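Local coordinates for probable adhesion protein (Pseudomonas aeruginosa PAO1, PDB 6R3Z) that binds ferrous iron and other divalent metal ions and, as a solute-binding protein, probably delivers ferrous iron to a membrane transport system, at residues I223-D228 against V243-L248; V173-G178 against T192-P197; Q122-A127 against R143-Y148; Y17-N22 against G259-E264. All coordinates share one frame; numbering follows the deposited sequence.

Contact 1: residues I223-D228 against V243-L248; sequences IFSEID and VKLYSL
Phe224 and Leu248 meet on one face of a parallel strand pair: the methyl CD1 of Leu248 lies 3.6 Å from CB of Phe224. In both residues chi1 (-63° for Phe224, -59° for Leu248) places CG anti to the carbonyl carbon, and CG of Phe224 comes to 3.7 Å from CD1 of Leu248. Beside them CD1 of the Phe224 ring comes within 3.6 Å of CB of Tyr246, whose OH is hydrogen-bonded to OE1 of Glu278. The other face carries a polar pair among aliphatic groups. OG of Ser225, at chi1 67° between backbone N and carbonyl carbon, accepts a hydrogen bond from OG of Ser247 at 2.7 Å, and CD1 of Leu245 packs against the same oxygen. Farther back, CG2 of Ile223 touches CD1 of Leu245 at 3.7 Å. These strands close a right-handed beta-alpha-beta crossover through helix 234-241, which covers the Ile223, Ser225 and Leu245 face, while helix 260-277 touches Tyr246 and Leu248. Backbone bonds alternate in the parallel pattern, from Ile223 N to Lys244 O as far as Leu248 N to Ser225 O, the latter 2.9 Å long. Where the first strand ends, Ile227 N donates to Leu248 O at 3.0 Å. A water also donates to Leu248 O and to OE1 of Glu226, and accepts from Asp228 N, while OE2 of Glu226 is held by Tyr180.

Contact 2: residues V173-G178 against T192-P197; sequences VATIHG and TAVVEP. With NI (nickel (II) ion), chain B.
The chi1 of His177 (-165°) sets CG anti to the backbone N, and that of Glu196 (-75°) sets its CG anti to the carbonyl carbon; beyond CG the Glu196 chain is extended, and its OE1 reaches ND1 of His177. The contact is the edge of the C-terminal parallel sheet: strands 172-175 and 193-194, joined through helix 181-185, form a beta-alpha-beta unit, and the metal ligand His177 lies two residues past the end of the first strand. ND1 of His177 gives OE1 of Glu196 a weak bond of 3.0 Å, bent to 121° at the hydrogen. A water reinforces the link, accepting from ND1 and donating to OE2 of Glu196; a second water accepts from Gly178 N and donates to OE1. The carboxylate thus lies in the second shell, where its negative charge may polarise the imidazole.

Backbone pairing sets this register. Thr175 N donates to Ala193 O, Val195 N to Thr175 O, and beyond the strands Glu196 N still reaches Ile176 O at 3.0 Å. Ile176 and Val195 lie side by side, CD1 to CG2 3.8 Å, facing Ile237. OG1 of Thr175 ties back the turn by donating to His177 O at 2.7 Å. Across the imidazole from ND1, NE2 of His177 binds the nickel ion at 2.2 Å, alongside NE2 of His41, His66, His111, His199 and His250.

Contact 3: residues Q122-A127 against R143-Y148; sequences QVNTIA and RNARAY
Ala127 and Ala145 touch methyl to methyl, their CB atoms 3.6 Å apart, where two nearly antiparallel helices (173° between segment axes) pass at 9.3 Å. The apolar contacts continue with Val123, which divides its branches between two partners. CG1, anti to the backbone N, packs on CB of Ala145 at 3.8 Å, while CG2 meets the Tyr148 ring at its edge, in the ring plane, 3.8 Å from CD2. The small side chain of Ala145 thus fits between Val123 and Ala127, one helical turn apart on helix 116-133.

Polar contacts lie to one side of this row. Arg146 starts away from helix 116-133, but its bend at chi2 (-56°) turns CD back, and the guanidinium crosses the Asn124 amide with their planes 57° apart. CG of Asn124 sits over one guanidinium face; OD1 is 2.9 Å from NH2 of Arg146, yet the angle is too poor for a hydrogen bond. A water makes the link instead, accepting from NH2 and donating to Asn124 O at 2.7 Å.

The pair forms a helical hairpin, helices 116-133 and 138-160, away from the metal site. Helix 14-24 packs against it, Tyr19 on Val123 and Ile23 on Ala127, while helix 260-277 meets Tyr148 through Tyr261 and Glu262.

Contact 4: residues Y17-N22 against G259-E264; sequences YSYVSN and GKYEEE
Tyr19 points the edge of its ring at the face of Tyr261 in a T-shaped stack, with centroids 5.3 Å apart and planes at 73°. CE1 of Tyr19 stands 4.0 Å above the plane of the Tyr261 ring, over its centre. With chi1 at -175°, CG of Tyr261 is anti to its backbone N, directed away from it while CB stays against Ser18. Both phenol oxygens bond to OG of Ser119, and OH of Tyr261 also bonds to Phe113 O, which holds the phenol ends in place.

At the base of the stack CB of Ser18 touches CB of Tyr261 at 3.4 Å, and OG accepts from Tyr261 N at 3.1 Å; its own proton is directed toward the carbonyls of Ser257 and Ala258. Helix 14-24, following strand 8-11 of the N-terminal sheet, meets helix 260-277, following strand 244-248 of the C-terminal sheet, with segment axes at 122°; the contact thus joins the two lobes of the solute-binding fold.

ND2 of Asn22 donates to Ser18 O at 3.0 Å, one turn back. A water accepts from ND2 and donates to OE2 of Glu262, while Arg151 bonds to OD1 of Asn22 and forms a salt bridge with OE2 of Glu262.

In the fold
Contacts 1 and 2 belong to one parallel sheet, their centres 10 Å apart: strands 172-175 and 220-226 are neighbours, and Phe224 N lies 3.0 Å from Ala174 O, a probable hydrogen bond. Glu226 of contact 1 packs against His177 of contact 2, its CD 3.6 Å from CB of His177, and its side chain comes within about 7 Å of the nickel ion. Contacts 3 and 4 meet on the other side of the chain's centre from contact 2, with centres 12 Å apart; Tyr148 joins them, its OH 3.6 Å from CD2 of Tyr261. The Tyr261 side chain of contact 4 is about 13 Å from nickel, and the sequence loop of this contact encloses the other three.

Contact 1: residues I223-D228 against V243-L248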
loop_
_atom_site.group_PDB
_atom_site.type_symbol
_atom_site.label_atom_id
_atom_site.label_comp_id
_atom_site.label_asym_id
_atom_site.label_seq_id
_atom_site.Cartn_x
_atom_site.Cartn_y
_atom_site.Cartn_z
ATOM N N ILE A 223 -7.456 15.269 -8.859
ATOM C CA ILE A 223 -7.972 13.955 -8.510
ATOM C C ILE A 223 -6.899 12.907 -8.873
ATOM O O ILE A 223 -6.339 12.953 -9.980
ATOM C CB ILE A 223 -9.392 13.629 -9.066
ATOM C CG1 ILE A 223 -9.936 12.291 -8.475
ATOM C CG2 ILE A 223 -9.420 13.642 -10.611
ATOM C CD1 ILE A 223 -11.482 12.176 -8.428
ATOM N N PHE A 224 -6.602 12.002 -7.929
ATOM C CA PHE A 224 -5.679 10.895 -8.142
ATOM C C PHE A 224 -6.482 9.624 -8.341
ATOM O O PHE A 224 -7.169 9.172 -7.411
ATOM C CB PHE A 224 -4.667 10.738 -6.996
ATOM C CG PHE A 224 -3.741 11.914 -6.812
ATOM C CD1 PHE A 224 -2.673 12.127 -7.683
ATOM C CD2 PHE A 224 -3.938 12.820 -5.777
ATOM C CE1 PHE A 224 -1.824 13.228 -7.523
ATOM C CE2 PHE A 224 -3.098 13.931 -5.625
ATOM C CZ PHE A 224 -2.023 14.112 -6.481
ATOM N N SER A 225 -6.439 9.078 -9.568
ATOM C CA SER A 225 -7.136 7.839 -9.918
ATOM C C SER A 225 -6.210 6.605 -9.798
ATOM O O SER A 225 -5.024 6.736 -9.494
ATOM C CB SER A 225 -7.782 7.938 -11.304
ATOM O OG SER A 225 -6.800 8.017 -12.326
ATOM N N GLU A 226 -6.767 5.409 -10.032
ATOM C CA GLU A 226 -6.021 4.155 -9.928
ATOM C C GLU A 226 -5.433 3.676 -11.239
ATOM O O GLU A 226 -6.164 3.486 -12.212
ATOM C CB GLU A 226 -6.950 3.030 -9.385
ATOM C CG GLU A 226 -7.379 3.216 -7.933
ATOM C CD GLU A 226 -6.184 3.200 -7.009
ATOM O OE1 GLU A 226 -5.623 2.105 -6.767
ATOM O OE2 GLU A 226 -5.758 4.302 -6.599
ATOM N N ILE A 227 -4.125 3.376 -11.235
ATOM C CA ILE A 227 -3.485 2.755 -12.388
ATOM C C ILE A 227 -3.816 1.231 -12.388
ATOM O O ILE A 227 -4.063 0.656 -13.451
ATOM C CB ILE A 227 -1.938 2.964 -12.366
ATOM C CG1 ILE A 227 -1.555 4.461 -12.403
ATOM C CG2 ILE A 227 -1.271 2.198 -13.519
ATOM C CD1 ILE A 227 -0.052 4.777 -12.021
ATOM N N ASP A 228 -3.766 0.586 -11.189
ATOM C CA ASP A 228 -3.847 -0.866 -11.024
ATOM C C ASP A 228 -5.124 -1.513 -11.520
ATOM O O ASP A 228 -5.069 -2.301 -12.462
ATOM C CB ASP A 228 -3.565 -1.259 -9.569
ATOM C CG ASP A 228 -2.094 -1.128 -9.203
ATOM O OD1 ASP A 228 -1.269 -0.818 -10.118
ATOM O OD2 ASP A 228 -1.764 -1.303 -8.007
ATOM N N VAL A 243 -11.755 18.984 -12.900
ATOM C CA VAL A 243 -10.645 18.687 -11.994
ATOM C C VAL A 243 -9.527 17.960 -12.765
ATOM O O VAL A 243 -9.817 17.010 -13.496
ATOM C CB VAL A 243 -11.181 17.901 -10.757
ATOM C CG1 VAL A 243 -10.070 17.384 -9.877
ATOM C CG2 VAL A 243 -12.136 18.759 -9.932
ATOM N N LYS A 244 -8.267 18.442 -12.638
ATOM C CA LYS A 244 -7.092 17.846 -13.277
ATOM C C LYS A 244 -6.864 16.419 -12.754
ATOM O O LYS A 244 -6.897 16.185 -11.547
ATOM C CB LYS A 244 -5.822 18.696 -13.053
ATOM C CG LYS A 244 -5.781 19.995 -13.848
ATOM C CD LYS A 244 -4.433 20.700 -13.670
ATOM C CE LYS A 244 -4.361 22.012 -14.424
ATOM N NZ LYS A 244 -3.069 22.713 -14.188
ATOM N N LEU A 245 -6.638 15.481 -13.670
ATOM C CA LEU A 245 -6.466 14.078 -13.344
ATOM C C LEU A 245 -5.005 13.598 -13.391
ATOM O O LEU A 245 -4.286 13.847 -14.363
ATOM C CB LEU A 245 -7.343 13.228 -14.294
ATOM C CG LEU A 245 -7.209 11.703 -14.203
ATOM C CD1 LEU A 245 -7.869 11.177 -12.961
ATOM C CD2 LEU A 245 -7.777 11.033 -15.454
ATOM N N TYR A 246 -4.603 12.880 -12.334
ATOM C CA TYR A 246 -3.316 12.206 -12.198
ATOM C C TYR A 246 -3.648 10.783 -11.726
ATOM O O TYR A 246 -4.764 10.546 -11.251
ATOM C CB TYR A 246 -2.396 12.926 -11.196
ATOM C CG TYR A 246 -2.100 14.361 -11.576
ATOM C CD1 TYR A 246 -2.939 15.395 -11.172
ATOM C CD2 TYR A 246 -0.965 14.691 -12.318
ATOM C CE1 TYR A 246 -2.675 16.719 -11.511
ATOM C CE2 TYR A 246 -0.692 16.021 -12.666
ATOM C CZ TYR A 246 -1.563 17.027 -12.272
ATOM O OH TYR A 246 -1.351 18.352 -12.566
ATOM N N SER A 247 -2.730 9.839 -11.918
ATOM C CA SER A 247 -2.968 8.466 -11.516
ATOM C C SER A 247 -1.812 7.950 -10.665
ATOM O O SER A 247 -0.641 8.315 -10.883
ATOM C CB SER A 247 -3.203 7.580 -12.734
ATOM O OG SER A 247 -4.355 7.996 -13.451
ATOM N N LEU A 248 -2.172 7.133 -9.672
ATOM C CA LEU A 248 -1.265 6.533 -8.706
ATOM C C LEU A 248 -1.403 5.022 -8.662
ATOM O O LEU A 248 -2.442 4.466 -9.052
ATOM C CB LEU A 248 -1.496 7.132 -7.304
ATOM C CG LEU A 248 -1.316 8.652 -7.127
ATOM C CD1 LEU A 248 -1.718 9.066 -5.727
ATOM C CD2 LEU A 248 0.148 9.108 -7.418
HETATM O O HOH W 1 -3.468 1.842 -8.537
#

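Contact 2: residues V173-G178 against T192-P197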
loop_
_atom_site.group_PDB
_atom_site.type_symbol
_atom_site.label_atom_id
_atom_site.label_comp_id
_atom_site.label_asym_id
_atom_site.label_seq_id
_atom_site.Cartn_x
_atom_site.Cartn_y
_atom_site.Cartn_z
ATOM N N VAL A 173 -7.399 18.212 -2.685
ATOM C CA VAL A 173 -7.126 16.939 -3.355
ATOM C C VAL A 173 -8.264 15.936 -3.135
ATOM O O VAL A 173 -8.786 15.832 -2.032
ATOM C CB VAL A 173 -5.788 16.388 -2.745
ATOM C CG1 VAL A 173 -5.541 14.920 -3.064
ATOM C CG2 VAL A 173 -4.596 17.246 -3.171
ATOM N N ALA A 174 -8.599 15.180 -4.177
ATOM C CA ALA A 174 -9.548 14.072 -4.101
ATOM C C ALA A 174 -8.852 12.801 -4.652
ATOM O O ALA A 174 -7.904 12.902 -5.437
ATOM C CB ALA A 174 -10.798 14.376 -4.907
ATOM N N THR A 175 -9.305 11.612 -4.229
ATOM C CA THR A 175 -8.781 10.346 -4.740
ATOM C C THR A 175 -9.967 9.434 -5.058
ATOM O O THR A 175 -11.027 9.588 -4.447
ATOM C CB THR A 175 -7.771 9.647 -3.799
ATOM O OG1 THR A 175 -8.434 9.089 -2.649
ATOM C CG2 THR A 175 -6.591 10.550 -3.386
ATOM N N ILE A 176 -9.793 8.478 -5.982
ATOM C CA ILE A 176 -10.886 7.519 -6.287
ATOM C C ILE A 176 -10.924 6.468 -5.153
ATOM O O ILE A 176 -11.970 6.273 -4.524
ATOM C CB ILE A 176 -10.664 6.834 -7.675
ATOM C CG1 ILE A 176 -10.749 7.838 -8.861
ATOM C CG2 ILE A 176 -11.650 5.646 -7.875
ATOM C CD1 ILE A 176 -12.066 8.570 -9.057
ATOM N N HIS A 177 -9.765 5.806 -4.909
ATOM C CA HIS A 177 -9.575 4.782 -3.873
ATOM C C HIS A 177 -9.015 5.474 -2.628
ATOM O O HIS A 177 -8.217 6.398 -2.765
ATOM C CB HIS A 177 -8.613 3.695 -4.386
ATOM C CG HIS A 177 -8.598 2.423 -3.597
ATOM N ND1 HIS A 177 -9.513 1.405 -3.851
ATOM C CD2 HIS A 177 -7.722 1.996 -2.658
ATOM C CE1 HIS A 177 -9.175 0.411 -3.042
ATOM N NE2 HIS A 177 -8.083 0.707 -2.330
ATOM N N GLY A 178 -9.446 5.056 -1.436
ATOM C CA GLY A 178 -8.975 5.677 -0.187
ATOM C C GLY A 178 -7.589 5.198 0.248
ATOM O O GLY A 178 -7.375 4.917 1.428
ATOM N N THR A 192 -9.336 15.745 0.673
ATOM C CA THR A 192 -10.641 16.367 0.929
ATOM C C THR A 192 -11.775 15.338 0.736
ATOM O O THR A 192 -12.718 15.282 1.539
ATOM C CB THR A 192 -10.841 17.597 0.016
ATOM O OG1 THR A 192 -10.019 18.660 0.499
ATOM C CG2 THR A 192 -12.301 18.101 -0.012
ATOM N N ALA A 193 -11.702 14.559 -0.361
ATOM C CA ALA A 193 -12.776 13.622 -0.664
ATOM C C ALA A 193 -12.274 12.360 -1.347
ATOM O O ALA A 193 -11.350 12.420 -2.144
ATOM C CB ALA A 193 -13.821 14.311 -1.551
ATOM N N VAL A 194 -12.934 11.226 -1.060
ATOM C CA VAL A 194 -12.656 9.916 -1.669
ATOM C C VAL A 194 -13.962 9.526 -2.395
ATOM O O VAL A 194 -15.045 9.532 -1.789
ATOM C CB VAL A 194 -12.208 8.865 -0.606
ATOM C CG1 VAL A 194 -12.100 7.463 -1.210
ATOM C CG2 VAL A 194 -10.883 9.275 0.051
ATOM N N VAL A 195 -13.861 9.242 -3.701
ATOM C CA VAL A 195 -15.026 8.924 -4.535
ATOM C C VAL A 195 -15.685 7.601 -4.120
ATOM O O VAL A 195 -16.917 7.548 -4.028
ATOM C CB VAL A 195 -14.700 8.994 -6.053
ATOM C CG1 VAL A 195 -15.948 8.737 -6.910
ATOM C CG2 VAL A 195 -14.055 10.336 -6.408
ATOM N N GLU A 196 -14.888 6.547 -3.889
ATOM C CA GLU A 196 -15.449 5.256 -3.457
ATOM C C GLU A 196 -16.078 5.429 -2.055
ATOM O O GLU A 196 -15.416 5.913 -1.131
ATOM C CB GLU A 196 -14.366 4.183 -3.428
ATOM C CG GLU A 196 -14.002 3.712 -4.826
ATOM C CD GLU A 196 -13.040 2.542 -4.899
ATOM O OE1 GLU A 196 -12.372 2.228 -3.889
ATOM O OE2 GLU A 196 -12.969 1.925 -5.982
ATOM N N PRO A 197 -17.370 5.100 -1.888
ATOM C CA PRO A 197 -18.012 5.317 -0.566
ATOM C C PRO A 197 -17.428 4.489 0.582
ATOM O O PRO A 197 -17.585 4.854 1.754
ATOM C CB PRO A 197 -19.488 5.001 -0.822
ATOM C CG PRO A 197 -19.491 4.104 -2.040
ATOM C CD PRO A 197 -18.322 4.570 -2.884
HETATM NI NI NI B . -7.067 -0.792 -1.114
HETATM O O HOH W 2 -7.381 18.236 0.159
HETATM O O HOH W 3 -10.460 1.802 -6.789
HETATM O O HOH W 4 -11.636 3.170 -1.310
#

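Contact 3: residues Q122-A127 against R143-Y148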
loop_
_atom_site.group_PDB
_atom_site.type_symbol
_atom_site.label_atom_id
_atom_site.label_comp_id
_atom_site.label_asym_id
_atom_site.label_seq_id
_atom_site.Cartn_x
_atom_site.Cartn_y
_atom_site.Cartn_z
ATOM N N GLN A 122 7.249 -0.765 9.489
ATOM C CA GLN A 122 6.824 -2.152 9.201
ATOM C C GLN A 122 8.035 -3.038 8.896
ATOM O O GLN A 122 8.128 -4.144 9.428
ATOM C CB GLN A 122 5.809 -2.188 8.056
ATOM C CG GLN A 122 4.499 -1.525 8.450
ATOM C CD GLN A 122 3.516 -1.528 7.326
ATOM O OE1 GLN A 122 2.827 -2.517 7.108
ATOM N NE2 GLN A 122 3.428 -0.419 6.602
ATOM N N VAL A 123 8.975 -2.528 8.080
ATOM C CA VAL A 123 10.195 -3.257 7.705
ATOM C C VAL A 123 10.989 -3.606 8.979
ATOM O O VAL A 123 11.388 -4.769 9.145
ATOM C CB VAL A 123 11.027 -2.470 6.657
ATOM C CG1 VAL A 123 12.480 -2.950 6.597
ATOM C CG2 VAL A 123 10.371 -2.578 5.277
ATOM N N ASN A 124 11.161 -2.621 9.890
ATOM C CA ASN A 124 11.901 -2.843 11.137
ATOM C C ASN A 124 11.208 -3.857 12.049
ATOM O O ASN A 124 11.877 -4.724 12.614
ATOM C CB ASN A 124 12.197 -1.520 11.843
ATOM C CG ASN A 124 13.193 -0.670 11.082
ATOM O OD1 ASN A 124 14.087 -1.176 10.393
ATOM N ND2 ASN A 124 13.096 0.639 11.234
ATOM N N THR A 125 9.866 -3.813 12.112
ATOM C CA THR A 125 9.075 -4.753 12.921
ATOM C C THR A 125 9.204 -6.167 12.360
ATOM O O THR A 125 9.462 -7.114 13.119
ATOM C CB THR A 125 7.623 -4.275 13.019
ATOM O OG1 THR A 125 7.609 -3.066 13.792
ATOM C CG2 THR A 125 6.710 -5.299 13.702
ATOM N N ILE A 126 9.044 -6.305 11.018
ATOM C CA ILE A 126 9.176 -7.605 10.365
ATOM C C ILE A 126 10.574 -8.210 10.635
ATOM O O ILE A 126 10.658 -9.365 11.054
ATOM C CB ILE A 126 8.818 -7.520 8.850
ATOM C CG1 ILE A 126 7.321 -7.126 8.655
ATOM C CG2 ILE A 126 9.103 -8.853 8.143
ATOM C CD1 ILE A 126 6.990 -6.488 7.278
ATOM N N ALA A 127 11.651 -7.428 10.432
ATOM C CA ALA A 127 13.027 -7.901 10.629
ATOM C C ALA A 127 13.273 -8.383 12.067
ATOM O O ALA A 127 13.915 -9.414 12.260
ATOM C CB ALA A 127 14.028 -6.805 10.271
ATOM N N ARG A 143 20.541 -5.880 9.635
ATOM C CA ARG A 143 21.434 -5.152 8.724
ATOM C C ARG A 143 20.705 -4.806 7.403
ATOM O O ARG A 143 20.733 -3.652 6.958
ATOM C CB ARG A 143 22.684 -5.987 8.456
ATOM C CG ARG A 143 23.784 -5.265 7.702
ATOM C CD ARG A 143 25.065 -6.101 7.695
ATOM N NE ARG A 143 24.871 -7.418 7.079
ATOM C CZ ARG A 143 25.058 -8.583 7.701
ATOM N NH1 ARG A 143 25.473 -8.613 8.963
ATOM N NH2 ARG A 143 24.843 -9.723 7.060
ATOM N N ASN A 144 20.013 -5.805 6.821
ATOM C CA ASN A 144 19.278 -5.649 5.563
ATOM C C ASN A 144 18.117 -4.666 5.720
ATOM O O ASN A 144 17.909 -3.828 4.836
ATOM C CB ASN A 144 18.783 -7.002 5.064
ATOM C CG ASN A 144 19.885 -7.944 4.607
ATOM O OD1 ASN A 144 21.041 -7.552 4.346
ATOM N ND2 ASN A 144 19.555 -9.221 4.507
ATOM N N ALA A 145 17.385 -4.738 6.858
ATOM C CA ALA A 145 16.284 -3.818 7.101
ATOM C C ALA A 145 16.822 -2.369 7.164
ATOM O O ALA A 145 16.231 -1.476 6.549
ATOM C CB ALA A 145 15.548 -4.184 8.383
ATOM N N ARG A 146 17.975 -2.160 7.826
ATOM C CA ARG A 146 18.556 -0.818 7.913
ATOM C C ARG A 146 18.989 -0.287 6.530
ATOM O O ARG A 146 18.717 0.878 6.237
ATOM C CB ARG A 146 19.691 -0.740 8.957
ATOM C CG ARG A 146 19.252 -1.071 10.393
ATOM C CD ARG A 146 18.103 -0.215 10.933
ATOM N NE ARG A 146 17.729 -0.570 12.310
ATOM C CZ ARG A 146 16.902 -1.560 12.646
ATOM N NH1 ARG A 146 16.621 -1.795 13.922
ATOM N NH2 ARG A 146 16.355 -2.329 11.706
ATOM N N ALA A 147 19.594 -1.143 5.671
ATOM C CA ALA A 147 19.995 -0.752 4.304
ATOM C C ALA A 147 18.746 -0.425 3.460
ATOM O O ALA A 147 18.732 0.574 2.728
ATOM C CB ALA A 147 20.789 -1.868 3.638
ATOM N N TYR A 148 17.680 -1.208 3.632
ATOM C CA TYR A 148 16.455 -1.007 2.869
ATOM C C TYR A 148 15.793 0.321 3.252
ATOM O O TYR A 148 15.431 1.087 2.357
ATOM C CB TYR A 148 15.489 -2.187 3.029
ATOM C CG TYR A 148 14.291 -2.129 2.101
ATOM C CD1 TYR A 148 14.453 -1.979 0.722
ATOM C CD2 TYR A 148 12.998 -2.310 2.590
ATOM C CE1 TYR A 148 13.354 -2.000 -0.144
ATOM C CE2 TYR A 148 11.892 -2.284 1.742
ATOM C CZ TYR A 148 12.075 -2.153 0.375
ATOM O OH TYR A 148 10.976 -2.138 -0.449
HETATM O O HOH W 5 14.498 -4.238 13.074
#

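Contact 4: residues Y17-N22 against G259-E264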
loop_
_atom_site.group_PDB
_atom_site.type_symbol
_atom_site.label_atom_id
_atom_site.label_comp_id
_atom_site.label_asym_id
_atom_site.label_seq_id
_atom_site.Cartn_x
_atom_site.Cartn_y
_atom_site.Cartn_z
ATOM N N TYR A 17 5.771 -8.444 -0.058
ATOM C CA TYR A 17 6.751 -9.281 -0.768
ATOM C C TYR A 17 8.068 -8.466 -0.868
ATOM O O TYR A 17 9.153 -8.987 -0.561
ATOM C CB TYR A 17 6.269 -9.650 -2.188
ATOM C CG TYR A 17 7.239 -10.590 -2.874
ATOM C CD1 TYR A 17 8.352 -10.098 -3.561
ATOM C CD2 TYR A 17 7.102 -11.975 -2.755
ATOM C CE1 TYR A 17 9.278 -10.956 -4.146
ATOM C CE2 TYR A 17 8.030 -12.848 -3.332
ATOM C CZ TYR A 17 9.122 -12.330 -4.019
ATOM O OH TYR A 17 10.034 -13.158 -4.616
ATOM N N SER A 18 7.968 -7.183 -1.263
ATOM C CA SER A 18 9.151 -6.305 -1.376
ATOM C C SER A 18 9.868 -6.126 -0.034
ATOM O O SER A 18 11.099 -6.283 0.028
ATOM C CB SER A 18 8.771 -4.956 -1.981
ATOM O OG SER A 18 8.486 -5.069 -3.369
ATOM N N TYR A 19 9.105 -5.882 1.053
ATOM C CA TYR A 19 9.707 -5.711 2.378
ATOM C C TYR A 19 10.459 -6.983 2.768
ATOM O O TYR A 19 11.635 -6.906 3.078
ATOM C CB TYR A 19 8.666 -5.448 3.472
ATOM C CG TYR A 19 7.757 -4.240 3.361
ATOM C CD1 TYR A 19 8.036 -3.199 2.473
ATOM C CD2 TYR A 19 6.606 -4.143 4.142
ATOM C CE1 TYR A 19 7.180 -2.090 2.370
ATOM C CE2 TYR A 19 5.735 -3.063 4.024
ATOM C CZ TYR A 19 6.037 -2.028 3.161
ATOM O OH TYR A 19 5.132 -0.992 3.091
ATOM N N VAL A 20 9.765 -8.152 2.778
ATOM C CA VAL A 20 10.366 -9.403 3.262
ATOM C C VAL A 20 11.586 -9.818 2.405
ATOM O O VAL A 20 12.634 -10.141 2.976
ATOM C CB VAL A 20 9.293 -10.517 3.426
ATOM C CG1 VAL A 20 9.929 -11.851 3.814
ATOM C CG2 VAL A 20 8.242 -10.096 4.478
ATOM N N SER A 21 11.477 -9.752 1.059
ATOM C CA SER A 21 12.604 -10.104 0.165
ATOM C C SER A 21 13.853 -9.249 0.477
ATOM O O SER A 21 14.960 -9.776 0.546
ATOM C CB SER A 21 12.207 -9.910 -1.299
ATOM O OG SER A 21 11.152 -10.794 -1.627
ATOM N N ASN A 22 13.663 -7.935 0.692
ATOM C CA ASN A 22 14.792 -7.050 1.016
ATOM C C ASN A 22 15.378 -7.336 2.396
ATOM O O ASN A 22 16.594 -7.238 2.567
ATOM C CB ASN A 22 14.420 -5.594 0.834
ATOM C CG ASN A 22 14.595 -5.198 -0.610
ATOM O OD1 ASN A 22 15.718 -4.908 -1.049
ATOM N ND2 ASN A 22 13.500 -5.192 -1.388
ATOM N N GLY A 259 12.062 -5.355 -5.958
ATOM C CA GLY A 259 12.105 -3.934 -6.295
ATOM C C GLY A 259 10.794 -3.223 -6.583
ATOM O O GLY A 259 10.791 -1.996 -6.689
ATOM N N LYS A 260 9.668 -3.969 -6.730
ATOM C CA LYS A 260 8.374 -3.367 -7.072
ATOM C C LYS A 260 8.012 -2.173 -6.181
ATOM O O LYS A 260 7.637 -1.108 -6.700
ATOM C CB LYS A 260 7.238 -4.397 -7.015
ATOM C CG LYS A 260 5.951 -3.842 -7.642
ATOM C CD LYS A 260 4.793 -4.820 -7.468
ATOM C CE LYS A 260 3.510 -4.361 -8.132
ATOM N NZ LYS A 260 3.681 -4.173 -9.602
ATOM N N TYR A 261 8.096 -2.365 -4.857
ATOM C CA TYR A 261 7.724 -1.309 -3.913
ATOM C C TYR A 261 8.492 -0.020 -4.168
ATOM O O TYR A 261 7.867 1.026 -4.321
ATOM C CB TYR A 261 7.850 -1.747 -2.443
ATOM C CG TYR A 261 7.352 -0.670 -1.510
ATOM C CD1 TYR A 261 5.987 -0.432 -1.362
ATOM C CD2 TYR A 261 8.240 0.201 -0.879
ATOM C CE1 TYR A 261 5.516 0.611 -0.568
ATOM C CE2 TYR A 261 7.780 1.242 -0.069
ATOM C CZ TYR A 261 6.414 1.443 0.081
ATOM O OH TYR A 261 5.941 2.527 0.792
ATOM N N GLU A 262 9.827 -0.077 -4.189
ATOM C CA GLU A 262 10.596 1.156 -4.368
ATOM C C GLU A 262 10.393 1.808 -5.763
ATOM O O GLU A 262 10.266 3.033 -5.839
ATOM C CB GLU A 262 12.073 0.968 -4.013
ATOM C CG GLU A 262 12.901 0.088 -4.908
ATOM C CD GLU A 262 14.111 -0.336 -4.098
ATOM O OE1 GLU A 262 15.090 0.442 -3.992
ATOM O OE2 GLU A 262 14.041 -1.432 -3.505
ATOM N N GLU A 263 10.259 1.003 -6.821
ATOM C CA GLU A 263 10.027 1.494 -8.186
ATOM C C GLU A 263 8.703 2.277 -8.276
ATOM O O GLU A 263 8.692 3.431 -8.724
ATOM C CB GLU A 263 10.043 0.334 -9.215
ATOM C CG GLU A 263 11.431 -0.241 -9.452
ATOM C CD GLU A 263 11.475 -1.576 -10.174
ATOM O OE1 GLU A 263 10.635 -1.799 -11.076
ATOM O OE2 GLU A 263 12.364 -2.396 -9.847
ATOM N N GLU A 264 7.611 1.674 -7.786
ATOM C CA GLU A 264 6.269 2.277 -7.852
ATOM C C GLU A 264 6.080 3.404 -6.847
ATOM O O GLU A 264 5.376 4.367 -7.168
ATOM C CB GLU A 264 5.196 1.208 -7.758
ATOM C CG GLU A 264 5.411 0.198 -8.876
ATOM C CD GLU A 264 4.296 -0.760 -9.208
ATOM O OE1 GLU A 264 3.228 -0.688 -8.557
ATOM O OE2 GLU A 264 4.507 -1.602 -10.113
HETATM O O HOH W 6 14.691 -4.457 -4.126
#